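Major pepsin inhibitor PI-3 (Ascaris suum, PDB 1F32) inhibits the aspartic protease pepsin, acting as a secreted, disulfide-bonded inhibitor of the I33 family. Local coordinates at residues 44-47 / 48-52; 109-112 / 113-117; 90-93 / 94-97; 103-106 / 107-110. All blocks are in the same frame, centred on the assembly; numbering follows the deposited sequence.

Interaction 1: 44-47 / 48-52; sequences RVED and CTNVK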
ATOM      1  N   ARG A  44     -12.868  -3.880  15.284  1.00 21.06           N
ATOM      2  CA  ARG A  44     -11.711  -4.228  16.088  1.00 22.27           C
ATOM      3  C   ARG A  44     -10.616  -3.171  15.923  1.00 22.35           C
ATOM      4  O   ARG A  44      -9.989  -2.761  16.902  1.00 21.64           O
ATOM      5  CB  ARG A  44     -11.216  -5.615  15.650  1.00 22.33           C
ATOM      6  CG  ARG A  44     -10.182  -6.260  16.543  1.00 24.90           C
ATOM      7  CD  ARG A  44     -10.184  -7.791  16.370  1.00 22.34           C
ATOM      8  NE  ARG A  44      -9.737  -8.221  15.040  1.00 20.01           N
ATOM      9  CZ  ARG A  44     -10.488  -8.884  14.164  1.00 22.16           C
ATOM     10  NH1 ARG A  44     -11.747  -9.208  14.454  1.00 20.24           N
ATOM     11  NH2 ARG A  44      -9.980  -9.236  12.988  1.00 21.28           N
ATOM     12  N   VAL A  45     -10.388  -2.728  14.686  1.00 19.83           N
ATOM     13  CA  VAL A  45      -9.364  -1.718  14.406  1.00 19.40           C
ATOM     14  C   VAL A  45      -9.703  -0.396  15.083  1.00 20.66           C
ATOM     15  O   VAL A  45      -8.831   0.256  15.676  1.00 19.25           O
ATOM     16  CB  VAL A  45      -9.218  -1.470  12.879  1.00 19.94           C
ATOM     17  CG1 VAL A  45      -8.245  -0.323  12.620  1.00 21.54           C
ATOM     18  CG2 VAL A  45      -8.696  -2.722  12.208  1.00 20.04           C
ATOM     19  N   GLU A  46     -10.969   0.004  14.997  1.00 19.16           N
ATOM     20  CA  GLU A  46     -11.396   1.265  15.604  1.00 20.99           C
ATOM     21  C   GLU A  46     -11.264   1.178  17.122  1.00 21.39           C
ATOM     22  O   GLU A  46     -10.811   2.114  17.764  1.00 18.74           O
ATOM     23  CB  GLU A  46     -12.847   1.579  15.231  1.00 23.93           C
ATOM     24  CG  GLU A  46     -13.201   3.087  15.149  1.00 33.36           C
ATOM     25  CD  GLU A  46     -14.093   3.608  16.293  1.00 36.26           C
ATOM     26  OE1 GLU A  46     -13.560   3.973  17.370  1.00 38.79           O
ATOM     27  OE2 GLU A  46     -15.338   3.660  16.113  1.00 39.43           O
ATOM     28  N   ASP A  47     -11.655   0.040  17.687  1.00 21.77           N
ATOM     29  CA  ASP A  47     -11.568  -0.145  19.126  1.00 21.91           C
ATOM     30  C   ASP A  47     -10.111  -0.122  19.563  1.00 22.31           C
ATOM     31  O   ASP A  47      -9.742   0.597  20.503  1.00 21.06           O
ATOM     32  CB  ASP A  47     -12.193  -1.478  19.541  1.00 22.64           C
ATOM     33  CG  ASP A  47     -12.139  -1.694  21.044  1.00 24.66           C
ATOM     34  OD1 ASP A  47     -12.910  -1.035  21.764  1.00 25.16           O
ATOM     35  OD2 ASP A  47     -11.313  -2.500  21.507  1.00 24.00           O
ATOM     36  N   CYS A  48      -9.282  -0.908  18.880  1.00 21.07           N
ATOM     37  CA  CYS A  48      -7.867  -0.980  19.203  1.00 21.34           C
ATOM     38  C   CYS A  48      -7.188   0.376  19.125  1.00 21.27           C
ATOM     39  O   CYS A  48      -6.500   0.792  20.050  1.00 20.60           O
ATOM     40  CB  CYS A  48      -7.137  -1.940  18.257  1.00 21.47           C
ATOM     41  SG  CYS A  48      -7.549  -3.680  18.560  1.00 21.38           S
ATOM     42  N   THR A  49      -7.401   1.061  18.011  1.00 21.35           N
ATOM     43  CA  THR A  49      -6.771   2.350  17.790  1.00 22.74           C
ATOM     44  C   THR A  49      -7.318   3.502  18.616  1.00 23.07           C
ATOM     45  O   THR A  49      -6.559   4.150  19.343  1.00 22.65           O
ATOM     46  CB  THR A  49      -6.846   2.751  16.302  1.00 24.18           C
ATOM     47  OG1 THR A  49      -6.305   1.695  15.500  1.00 22.78           O
ATOM     48  CG2 THR A  49      -6.039   4.025  16.060  1.00 23.98           C
ATOM     49  N   ASN A  50      -8.626   3.745  18.523  1.00 20.54           N
ATOM     50  CA  ASN A  50      -9.233   4.879  19.221  1.00 21.33           C
ATOM     51  C   ASN A  50      -9.553   4.721  20.709  1.00 20.78           C
ATOM     52  O   ASN A  50      -9.610   5.714  21.442  1.00 20.10           O
ATOM     53  CB  ASN A  50     -10.517   5.311  18.507  1.00 24.79           C
ATOM     54  CG  ASN A  50     -10.304   5.602  17.031  1.00 28.16           C
ATOM     55  OD1 ASN A  50      -9.302   6.201  16.642  1.00 30.58           O
ATOM     56  ND2 ASN A  50     -11.265   5.193  16.202  1.00 28.60           N
ATOM     57  N   VAL A  51      -9.778   3.492  21.155  1.00 19.26           N
ATOM     58  CA  VAL A  51     -10.119   3.267  22.560  1.00 18.88           C
ATOM     59  C   VAL A  51      -8.961   2.689  23.360  1.00 19.47           C
ATOM     60  O   VAL A  51      -8.592   3.221  24.408  1.00 18.17           O
ATOM     61  CB  VAL A  51     -11.372   2.349  22.683  1.00 20.94           C
ATOM     62  CG1 VAL A  51     -11.776   2.183  24.155  1.00 20.02           C
ATOM     63  CG2 VAL A  51     -12.528   2.956  21.896  1.00 18.76           C
ATOM     64  N   LYS A  52      -8.364   1.609  22.875  1.00 18.45           N
ATOM     65  CA  LYS A  52      -7.256   1.026  23.622  1.00 20.10           C
ATOM     66  C   LYS A  52      -5.919   1.715  23.362  1.00 19.09           C
ATOM     67  O   LYS A  52      -4.977   1.581  24.155  1.00 18.66           O
ATOM     68  CB  LYS A  52      -7.148  -0.465  23.306  1.00 21.85           C
ATOM     69  CG  LYS A  52      -8.407  -1.252  23.681  1.00 25.26           C
ATOM     70  CD  LYS A  52      -8.186  -2.752  23.564  1.00 27.92           C
ATOM     71  CE  LYS A  52      -9.508  -3.518  23.576  1.00 29.32           C
ATOM     72  NZ  LYS A  52     -10.397  -3.119  24.697  1.00 31.60           N
TER
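Glu46 and Asn50, one turn apart on helix 35-52, join their side chains where this helix widens into a pi-type turn at 48-52. Asn50 ND2 donates to Glu46 OE1 at 2.8 Å, with an almost straight N-H line of 173°. The acceptor lies in the amide plane of Asn50, yet the amide nitrogen comes in from above the carboxylate plane, 38° out of it. A bend at chi2 sends the Glu46 chain across that of Asn50, the two crossing at about a right angle.

Thr49 illustrates how a helical hydroxyl folds back on its own backbone. With OG1 beside the backbone N (chi1 -54°), it donates to Val45 O over 2.9 Å. Thr49 N donates to the same oxygen from the opposite face of the carbonyl plane, so one hydroxyl and one backbone N-H of the same residue grip a single acceptor, and Val45 CG1 runs alongside the hydroxyl at 4.0 Å from OG1.

The wider turn shows itself in the bonding of Asp47 O, which accepts both Val51 N at 3.0 Å and Lys52 N at 2.9 Å, the latter five residues on. Beyond this shared carbonyl, Asp47 OD2 forms a rather long salt bridge of 3.4 Å with Lys52 NZ. Cys48 ties the helix to Cys59 by a disulfide, while the Arg44 guanidinium leaves for the carbonyls of Thr60 and Lys61. Cys48 SG, beside its own backbone N, rests 3.1 Å from Arg44 O.

Interaction 2: 109-112 / 113-117; sequences EKIA and AFEEQ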
ATOM      1  N   GLU A 109      17.860   3.199  -8.644  1.00 18.51           N
ATOM      2  CA  GLU A 109      19.259   3.344  -9.005  1.00 18.23           C
ATOM      3  C   GLU A 109      19.562   4.799  -9.362  1.00 20.91           C
ATOM      4  O   GLU A 109      20.651   5.289  -9.071  1.00 22.67           O
ATOM      5  CB  GLU A 109      19.586   2.404 -10.161  1.00 17.34           C
ATOM      6  CG  GLU A 109      19.451   0.930  -9.764  1.00 17.70           C
ATOM      7  CD  GLU A 109      19.427  -0.008 -10.956  1.00 16.64           C
ATOM      8  OE1 GLU A 109      19.410   0.489 -12.096  1.00 16.70           O
ATOM      9  OE2 GLU A 109      19.411  -1.248 -10.750  1.00 18.40           O
ATOM     10  N   LYS A 110      18.604   5.494  -9.984  1.00 19.77           N
ATOM     11  CA  LYS A 110      18.825   6.902 -10.344  1.00 21.75           C
ATOM     12  C   LYS A 110      18.747   7.792  -9.112  1.00 22.38           C
ATOM     13  O   LYS A 110      19.476   8.782  -8.997  1.00 22.01           O
ATOM     14  CB  LYS A 110      17.821   7.374 -11.395  1.00 21.06           C
ATOM     15  CG  LYS A 110      18.178   6.915 -12.793  1.00 21.94           C
ATOM     16  CD  LYS A 110      17.360   7.600 -13.846  1.00 25.80           C
ATOM     17  CE  LYS A 110      17.866   7.223 -15.228  1.00 26.49           C
ATOM     18  NZ  LYS A 110      17.081   7.882 -16.299  1.00 30.07           N
ATOM     19  N   ILE A 111      17.862   7.445  -8.188  1.00 24.09           N
ATOM     20  CA  ILE A 111      17.751   8.204  -6.951  1.00 28.48           C
ATOM     21  C   ILE A 111      19.079   8.049  -6.215  1.00 28.54           C
ATOM     22  O   ILE A 111      19.606   9.007  -5.654  1.00 29.26           O
ATOM     23  CB  ILE A 111      16.590   7.679  -6.074  1.00 29.07           C
ATOM     24  CG1 ILE A 111      15.311   8.433  -6.433  1.00 33.30           C
ATOM     25  CG2 ILE A 111      16.926   7.818  -4.595  1.00 33.47           C
ATOM     26  CD1 ILE A 111      15.351   9.924  -6.100  1.00 33.63           C
ATOM     27  N   ALA A 112      19.633   6.844  -6.226  1.00 29.60           N
ATOM     28  CA  ALA A 112      20.918   6.629  -5.572  1.00 29.63           C
ATOM     29  C   ALA A 112      21.973   7.516  -6.252  1.00 30.49           C
ATOM     30  O   ALA A 112      22.743   8.218  -5.583  1.00 31.73           O
ATOM     31  CB  ALA A 112      21.317   5.164  -5.665  1.00 28.89           C
ATOM     32  N   ALA A 113      22.001   7.486  -7.581  1.00 29.68           N
ATOM     33  CA  ALA A 113      22.951   8.290  -8.337  1.00 30.79           C
ATOM     34  C   ALA A 113      22.798   9.771  -7.968  1.00 31.18           C
ATOM     35  O   ALA A 113      23.791  10.455  -7.706  1.00 31.91           O
ATOM     36  CB  ALA A 113      22.727   8.090  -9.844  1.00 29.84           C
ATOM     37  N   PHE A 114      21.549  10.244  -7.942  1.00 31.74           N
ATOM     38  CA  PHE A 114      21.215  11.638  -7.620  1.00 32.51           C
ATOM     39  C   PHE A 114      21.704  12.041  -6.235  1.00 33.79           C
ATOM     40  O   PHE A 114      22.097  13.186  -6.012  1.00 32.13           O
ATOM     41  CB  PHE A 114      19.696  11.847  -7.702  1.00 32.44           C
ATOM     42  CG  PHE A 114      19.247  13.267  -7.423  1.00 32.30           C
ATOM     43  CD1 PHE A 114      19.629  14.313  -8.260  1.00 32.77           C
ATOM     44  CD2 PHE A 114      18.410  13.547  -6.344  1.00 33.12           C
ATOM     45  CE1 PHE A 114      19.179  15.624  -8.029  1.00 33.57           C
ATOM     46  CE2 PHE A 114      17.955  14.849  -6.103  1.00 33.87           C
ATOM     47  CZ  PHE A 114      18.341  15.890  -6.949  1.00 33.51           C
ATOM     48  N   GLU A 115      21.657  11.092  -5.305  1.00 35.92           N
ATOM     49  CA  GLU A 115      22.095  11.322  -3.933  1.00 38.55           C
ATOM     50  C   GLU A 115      23.606  11.513  -3.805  1.00 39.55           C
ATOM     51  O   GLU A 115      24.070  12.406  -3.091  1.00 38.19           O
ATOM     52  CB  GLU A 115      21.659  10.155  -3.048  1.00 40.81           C
ATOM     53  CG  GLU A 115      20.578  10.515  -2.047  1.00 44.75           C
ATOM     54  CD  GLU A 115      19.344  11.074  -2.713  1.00 47.31           C
ATOM     55  OE1 GLU A 115      18.622  10.295  -3.373  1.00 49.35           O
ATOM     56  OE2 GLU A 115      19.102  12.294  -2.585  1.00 48.10           O
ATOM     57  N   GLU A 116      24.372  10.658  -4.477  1.00 40.51           N
ATOM     58  CA  GLU A 116      25.827  10.744  -4.423  1.00 42.43           C
ATOM     59  C   GLU A 116      26.323  11.882  -5.310  1.00 44.28           C
ATOM     60  O   GLU A 116      27.470  12.330  -5.196  1.00 44.56           O
ATOM     61  CB  GLU A 116      26.445   9.417  -4.875  1.00 42.79           C
ATOM     62  CG  GLU A 116      27.960   9.436  -4.986  1.00 43.48           C
ATOM     63  CD  GLU A 116      28.527   8.101  -5.431  1.00 44.67           C
ATOM     64  OE1 GLU A 116      27.867   7.421  -6.250  1.00 44.24           O
ATOM     65  OE2 GLU A 116      29.634   7.740  -4.973  1.00 40.33           O
ATOM     66  N   GLN A 117      25.431  12.349  -6.179  1.00 46.25           N
ATOM     67  CA  GLN A 117      25.709  13.424  -7.126  1.00 47.95           C
ATOM     68  C   GLN A 117      25.883  14.756  -6.404  1.00 48.67           C
ATOM     69  O   GLN A 117      25.529  15.811  -6.936  1.00 50.88           O
ATOM     70  CB  GLN A 117      24.550  13.516  -8.128  1.00 48.80           C
ATOM     71  CG  GLN A 117      24.820  14.316  -9.388  1.00 49.48           C
ATOM     72  CD  GLN A 117      23.603  14.365 -10.303  1.00 50.58           C
ATOM     73  OE1 GLN A 117      22.574  14.944  -9.954  1.00 50.27           O
ATOM     74  NE2 GLN A 117      23.714  13.749 -11.477  1.00 50.69           N
TER
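Glu115 reaches back to Ile111 through a first torsion of -111°, off the staggered values, followed by a bend at chi2 of 57°; together they curl the carboxylate against the last turns of alpha-helix 98-116. The two side chains run alongside each other, with Glu115 OE1 lying 3.2 Å from Ile111 CG2. The same oxygen comes to 2.8 Å from Ile111 O. Both are acceptors, so this approach is no hydrogen bond, and the exact setting of the carboxylate is to that extent doubtful. Glu115 also touches Phe2, and Ile111, which is buried, packs on Leu3, so the N-terminal residues lie along this side of the helix.

Phe114 takes a different course. Its CG is anti to the backbone N (chi1 -178°), which carries the ring away from residues 109-112 and onto Pro139, leaving CB as the part that meets the preceding turn, 3.3 Å from Lys110 O. Lys110 in turn touches Pro140, so the proline-rich segment after the unmodelled residues is met by two side chains from successive turns.

Regular bonds one turn apart hold the backbone, among them Phe114 N to Lys110 O at 2.7 Å and Ala113 N to Glu109 O at 3.0 Å. As a worked example of a helix running out, the regular bonding holds through Glu116 and weakens only at Gln117, whose N makes a weak bond to Ala113 O. Ala112 O accepts a sound bond from Glu116 N at 3.1 Å and a weak, strongly bent one from Glu115 N.

Interaction 3: 90-93 / 94-97; sequences QKYV and RDLT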
ATOM      1  N   GLN A  90      -4.609   7.509  -5.590  1.00 26.57           N
ATOM      2  CA  GLN A  90      -5.208   6.564  -4.651  1.00 26.14           C
ATOM      3  C   GLN A  90      -6.213   5.595  -5.247  1.00 25.03           C
ATOM      4  O   GLN A  90      -7.135   5.153  -4.557  1.00 24.17           O
ATOM      5  CB  GLN A  90      -5.861   7.303  -3.483  1.00 29.67           C
ATOM      6  CG  GLN A  90      -4.939   7.521  -2.301  1.00 34.99           C
ATOM      7  CD  GLN A  90      -4.118   8.780  -2.416  1.00 39.06           C
ATOM      8  OE1 GLN A  90      -3.226   8.887  -3.261  1.00 42.09           O
ATOM      9  NE2 GLN A  90      -4.419   9.755  -1.562  1.00 40.01           N
ATOM     10  N   LYS A  91      -6.021   5.247  -6.519  1.00 23.36           N
ATOM     11  CA  LYS A  91      -6.911   4.317  -7.208  1.00 21.89           C
ATOM     12  C   LYS A  91      -6.108   3.210  -7.887  1.00 20.27           C
ATOM     13  O   LYS A  91      -5.099   3.475  -8.533  1.00 19.22           O
ATOM     14  CB  LYS A  91      -7.731   5.049  -8.263  1.00 23.41           C
ATOM     15  CG  LYS A  91      -8.617   6.141  -7.706  1.00 27.55           C
ATOM     16  CD  LYS A  91      -9.118   7.009  -8.841  1.00 29.48           C
ATOM     17  CE  LYS A  91      -9.965   8.167  -8.342  1.00 32.93           C
ATOM     18  NZ  LYS A  91     -10.382   9.009  -9.507  1.00 32.38           N
ATOM     19  N   TYR A  92      -6.557   1.971  -7.735  1.00 18.80           N
ATOM     20  CA  TYR A  92      -5.861   0.843  -8.352  1.00 19.25           C
ATOM     21  C   TYR A  92      -5.851   0.990  -9.863  1.00 20.44           C
ATOM     22  O   TYR A  92      -6.882   1.290 -10.459  1.00 20.50           O
ATOM     23  CB  TYR A  92      -6.563  -0.469  -7.993  1.00 16.46           C
ATOM     24  CG  TYR A  92      -6.040  -1.682  -8.734  1.00 19.49           C
ATOM     25  CD1 TYR A  92      -4.820  -2.274  -8.387  1.00 18.68           C
ATOM     26  CD2 TYR A  92      -6.792  -2.270  -9.756  1.00 20.44           C
ATOM     27  CE1 TYR A  92      -4.374  -3.429  -9.037  1.00 20.22           C
ATOM     28  CE2 TYR A  92      -6.355  -3.418 -10.406  1.00 21.46           C
ATOM     29  CZ  TYR A  92      -5.153  -3.994 -10.045  1.00 20.93           C
ATOM     30  OH  TYR A  92      -4.743  -5.147 -10.672  1.00 20.40           O
ATOM     31  N   VAL A  93      -4.689   0.772 -10.474  1.00 20.41           N
ATOM     32  CA  VAL A  93      -4.558   0.851 -11.931  1.00 21.12           C
ATOM     33  C   VAL A  93      -4.347  -0.551 -12.488  1.00 21.36           C
ATOM     34  O   VAL A  93      -5.103  -0.998 -13.352  1.00 21.86           O
ATOM     35  CB  VAL A  93      -3.362   1.726 -12.374  1.00 19.55           C
ATOM     36  CG1 VAL A  93      -3.264   1.740 -13.919  1.00 19.22           C
ATOM     37  CG2 VAL A  93      -3.529   3.149 -11.847  1.00 20.28           C
ATOM     38  N   ARG A  94      -3.334  -1.257 -11.982  1.00 20.94           N
ATOM     39  CA  ARG A  94      -3.052  -2.615 -12.463  1.00 22.35           C
ATOM     40  C   ARG A  94      -2.009  -3.321 -11.612  1.00 21.09           C
ATOM     41  O   ARG A  94      -1.441  -2.733 -10.693  1.00 18.35           O
ATOM     42  CB  ARG A  94      -2.528  -2.562 -13.906  1.00 25.53           C
ATOM     43  CG  ARG A  94      -1.218  -1.766 -14.046  1.00 28.52           C
ATOM     44  CD  ARG A  94      -0.845  -1.575 -15.508  1.00 34.78           C
ATOM     45  NE  ARG A  94       0.078  -0.458 -15.691  1.00 37.95           N
ATOM     46  CZ  ARG A  94       1.363  -0.601 -15.982  1.00 38.71           C
ATOM     47  NH1 ARG A  94       1.867  -1.816 -16.128  1.00 43.10           N
ATOM     48  NH2 ARG A  94       2.141   0.463 -16.127  1.00 37.33           N
ATOM     49  N   ASP A  95      -1.774  -4.594 -11.924  1.00 20.22           N
ATOM     50  CA  ASP A  95      -0.746  -5.364 -11.243  1.00 23.28           C
ATOM     51  C   ASP A  95       0.535  -4.967 -11.990  1.00 22.78           C
ATOM     52  O   ASP A  95       0.496  -4.750 -13.200  1.00 22.91           O
ATOM     53  CB  ASP A  95      -0.985  -6.874 -11.403  1.00 22.47           C
ATOM     54  CG  ASP A  95      -2.148  -7.387 -10.562  1.00 23.38           C
ATOM     55  OD1 ASP A  95      -2.618  -6.666  -9.656  1.00 19.81           O
ATOM     56  OD2 ASP A  95      -2.587  -8.533 -10.796  1.00 23.68           O
ATOM     57  N   LEU A  96       1.661  -4.844 -11.294  1.00 22.66           N
ATOM     58  CA  LEU A  96       2.884  -4.476 -11.998  1.00 23.27           C
ATOM     59  C   LEU A  96       3.342  -5.595 -12.920  1.00 25.01           C
ATOM     60  O   LEU A  96       3.222  -6.774 -12.593  1.00 26.54           O
ATOM     61  CB  LEU A  96       4.023  -4.146 -11.020  1.00 23.20           C
ATOM     62  CG  LEU A  96       4.098  -2.720 -10.460  1.00 24.02           C
ATOM     63  CD1 LEU A  96       3.021  -2.518  -9.402  1.00 26.80           C
ATOM     64  CD2 LEU A  96       5.478  -2.490  -9.862  1.00 23.75           C
ATOM     65  N   THR A  97       3.867  -5.207 -14.075  1.00 25.65           N
ATOM     66  CA  THR A  97       4.379  -6.140 -15.066  1.00 26.55           C
ATOM     67  C   THR A  97       5.889  -6.140 -14.882  1.00 26.16           C
ATOM     68  O   THR A  97       6.418  -5.326 -14.133  1.00 23.62           O
ATOM     69  CB  THR A  97       4.079  -5.651 -16.481  1.00 28.86           C
ATOM     70  OG1 THR A  97       4.630  -4.335 -16.648  1.00 27.72           O
ATOM     71  CG2 THR A  97       2.584  -5.601 -16.724  1.00 28.24           C
TER
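Tyr92 folds over the backbone of Arg94 and bonds to Asp95 in a local surface contact on strand 91-95, the edge strand of a five-stranded antiparallel sheet and the second strand of a hairpin with 85-88. The strand carries a classic beta bulge: Val93 and Arg94 both make backbone hydrogen bonds with Leu86, and Val93 adopts a helix-like psi of -55°. One consequence of such a bulge is that neighbouring side chains emerge on the same side, and Val93 CG1 indeed runs beside Arg94 CG at 4.1 Å.

The Tyr92 ring, its CG anti to the backbone N (chi1 172°), lies along the strand with one face over the peptide. Arg94 N sits 3.7 Å above the Tyr92 ring plane, over its centre, and Arg94 O approaches CE1 of Tyr92 to 3.4 Å. At the far edge Tyr92 OH donates to Asp95 OD1, which lies in the ring plane. The hydroxyl, however, meets that oxygen from well above the carboxylate plane, 70° out of it.

Arg94 turns to other partners: NH1 makes a salt bridge to Asp100, whose carboxylate also accepts Thr97 N. Thr97 is the N-cap of helix 98-116, so the guanidinium sits at the strand-to-helix junction, with Thr97 OG1 at its edge. The Tyr92 OH to Asp95 OD1 bond measures 2.8 Å.

Interaction 4: 103-106 / 107-110; sequences EVQT and FREK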
ATOM      1  N   GLU A 103      11.284  -0.490 -14.206  1.00 21.32           N
ATOM      2  CA  GLU A 103      11.299   0.952 -14.041  1.00 21.14           C
ATOM      3  C   GLU A 103      11.531   1.338 -12.591  1.00 19.23           C
ATOM      4  O   GLU A 103      12.167   2.360 -12.323  1.00 17.80           O
ATOM      5  CB  GLU A 103       9.995   1.579 -14.518  1.00 21.24           C
ATOM      6  CG  GLU A 103       9.841   1.623 -16.013  1.00 27.09           C
ATOM      7  CD  GLU A 103       8.923   2.740 -16.428  1.00 28.96           C
ATOM      8  OE1 GLU A 103       9.391   3.901 -16.503  1.00 33.93           O
ATOM      9  OE2 GLU A 103       7.735   2.458 -16.656  1.00 30.47           O
ATOM     10  N   VAL A 104      11.009   0.527 -11.669  1.00 18.16           N
ATOM     11  CA  VAL A 104      11.183   0.792 -10.246  1.00 19.53           C
ATOM     12  C   VAL A 104      12.664   0.708  -9.896  1.00 19.96           C
ATOM     13  O   VAL A 104      13.192   1.580  -9.222  1.00 19.13           O
ATOM     14  CB  VAL A 104      10.408  -0.225  -9.372  1.00 17.90           C
ATOM     15  CG1 VAL A 104      10.790  -0.048  -7.908  1.00 19.03           C
ATOM     16  CG2 VAL A 104       8.907  -0.022  -9.549  1.00 18.16           C
ATOM     17  N   GLN A 105      13.341  -0.339 -10.358  1.00 19.05           N
ATOM     18  CA  GLN A 105      14.761  -0.468 -10.048  1.00 21.10           C
ATOM     19  C   GLN A 105      15.596   0.624 -10.728  1.00 20.00           C
ATOM     20  O   GLN A 105      16.567   1.113 -10.150  1.00 21.70           O
ATOM     21  CB  GLN A 105      15.246  -1.871 -10.434  1.00 21.37           C
ATOM     22  CG  GLN A 105      15.931  -2.647  -9.295  1.00 24.24           C
ATOM     23  CD  GLN A 105      15.478  -2.243  -7.890  1.00 20.13           C
ATOM     24  OE1 GLN A 105      14.319  -2.405  -7.513  1.00 21.08           O
ATOM     25  NE2 GLN A 105      16.411  -1.721  -7.112  1.00 21.81           N
ATOM     26  N   THR A 106      15.219   1.020 -11.942  1.00 20.70           N
ATOM     27  CA  THR A 106      15.950   2.078 -12.635  1.00 19.91           C
ATOM     28  C   THR A 106      15.789   3.353 -11.827  1.00 19.59           C
ATOM     29  O   THR A 106      16.731   4.105 -11.648  1.00 18.13           O
ATOM     30  CB  THR A 106      15.411   2.332 -14.059  1.00 19.81           C
ATOM     31  OG1 THR A 106      15.719   1.214 -14.891  1.00 18.78           O
ATOM     32  CG2 THR A 106      16.054   3.602 -14.670  1.00 19.04           C
ATOM     33  N   PHE A 107      14.582   3.597 -11.323  1.00 20.03           N
ATOM     34  CA  PHE A 107      14.362   4.803 -10.540  1.00 18.51           C
ATOM     35  C   PHE A 107      15.157   4.766  -9.244  1.00 17.24           C
ATOM     36  O   PHE A 107      15.787   5.747  -8.878  1.00 18.06           O
ATOM     37  CB  PHE A 107      12.871   5.001 -10.230  1.00 17.35           C
ATOM     38  CG  PHE A 107      12.580   6.269  -9.470  1.00 19.01           C
ATOM     39  CD1 PHE A 107      12.706   6.315  -8.080  1.00 18.43           C
ATOM     40  CD2 PHE A 107      12.215   7.429 -10.151  1.00 19.98           C
ATOM     41  CE1 PHE A 107      12.474   7.494  -7.374  1.00 18.57           C
ATOM     42  CE2 PHE A 107      11.980   8.626  -9.453  1.00 19.79           C
ATOM     43  CZ  PHE A 107      12.108   8.658  -8.070  1.00 18.32           C
ATOM     44  N   ARG A 108      15.143   3.636  -8.545  1.00 17.46           N
ATOM     45  CA  ARG A 108      15.884   3.543  -7.290  1.00 17.49           C
ATOM     46  C   ARG A 108      17.374   3.765  -7.547  1.00 17.21           C
ATOM     47  O   ARG A 108      18.069   4.425  -6.768  1.00 18.61           O
ATOM     48  CB  ARG A 108      15.666   2.171  -6.648  1.00 18.50           C
ATOM     49  CG  ARG A 108      14.208   1.919  -6.262  1.00 21.31           C
ATOM     50  CD  ARG A 108      13.983   0.497  -5.783  1.00 21.52           C
ATOM     51  NE  ARG A 108      14.443   0.275  -4.415  1.00 26.02           N
ATOM     52  CZ  ARG A 108      14.504  -0.925  -3.842  1.00 24.08           C
ATOM     53  NH1 ARG A 108      14.141  -2.003  -4.524  1.00 26.23           N
ATOM     54  NH2 ARG A 108      14.912  -1.045  -2.590  1.00 27.30           N
ATOM     55  N   GLU A 109      17.860   3.199  -8.644  1.00 18.51           N
ATOM     56  CA  GLU A 109      19.259   3.344  -9.005  1.00 18.23           C
ATOM     57  C   GLU A 109      19.562   4.799  -9.362  1.00 20.91           C
ATOM     58  O   GLU A 109      20.651   5.289  -9.071  1.00 22.67           O
ATOM     59  CB  GLU A 109      19.586   2.404 -10.161  1.00 17.34           C
ATOM     60  CG  GLU A 109      19.451   0.930  -9.764  1.00 17.70           C
ATOM     61  CD  GLU A 109      19.427  -0.008 -10.956  1.00 16.64           C
ATOM     62  OE1 GLU A 109      19.410   0.489 -12.096  1.00 16.70           O
ATOM     63  OE2 GLU A 109      19.411  -1.248 -10.750  1.00 18.40           O
ATOM     64  N   LYS A 110      18.604   5.494  -9.984  1.00 19.77           N
ATOM     65  CA  LYS A 110      18.825   6.902 -10.344  1.00 21.75           C
ATOM     66  C   LYS A 110      18.747   7.792  -9.112  1.00 22.38           C
ATOM     67  O   LYS A 110      19.476   8.782  -8.997  1.00 22.01           O
ATOM     68  CB  LYS A 110      17.821   7.374 -11.395  1.00 21.06           C
ATOM     69  CG  LYS A 110      18.178   6.915 -12.793  1.00 21.94           C
ATOM     70  CD  LYS A 110      17.360   7.600 -13.846  1.00 25.80           C
ATOM     71  CE  LYS A 110      17.866   7.223 -15.228  1.00 26.49           C
ATOM     72  NZ  LYS A 110      17.081   7.882 -16.299  1.00 30.07           N
TER
HETATM   73  O   HOH W   1      18.242  -0.466 -14.483  1.00 27.21           O
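Gln105 and Arg108 pair three residues apart on the middle turns of alpha-helix 98-116, where several side-chain polar groups find different partners. Arg108 NH1 donates to Gln105 OE1 at 3.0 Å, on a lone pair in the amide plane. A bend of the arginine chain at chi3 (77°) brings NH1 back to that amide. The guanidinium stands steeply to the amide, and the N-H line is bent to 143°. Val104 CG1 supports the arginine from the side, 3.9 Å from Arg108 CD, and both residues also touch Phe74 of strand 72-76.

A water bridges Thr106 and Glu109: it donates to Glu109 OE1 at 2.8 Å and is hydrogen-bonded to Thr106 OG1 at 3.1 Å, a hydroxyl that also has a hydrogen bond with Ala102 O. Glu103 is satisfied outside the helix, its OE2 bonding to Ser144 OG.

The carbonyls of residues 103 to 106 accept N-H groups from the following turn; Arg108 N to Val104 O, at 2.9 Å, is one of the straighter bonds. The inward face, by contrast, is apolar: the buried Phe107 ring meets Phe76 edge-to-face and also contacts Phe4 and Pro143, while Phe107 N is bonded to Glu103 O at 2.9 Å.

How the interactions relate
Interactions 1 and 4 are partly buried, each carrying an inward apolar or disulfide-linked residue, whereas interactions 2 and 3 are surface contacts. Interaction 1 stands alone on helix 35-52, on the opposite side of the chain's centre from the others. Interactions 2 and 4 are successive parts of helix 98-116 and share Glu109 and Lys110; interaction 2 has no hydrogen bond among its side chains, interaction 4 has an amide-guanidinium pair and a water bridge. Interaction 3 lies on the strand leading into that helix and touches interaction 4 through Leu96 CD2 and Val104 CG2, 4.2 Å apart. Repeating backbone bonds dominate the helical contacts, while an aromatic ring over a bulged backbone marks the strand.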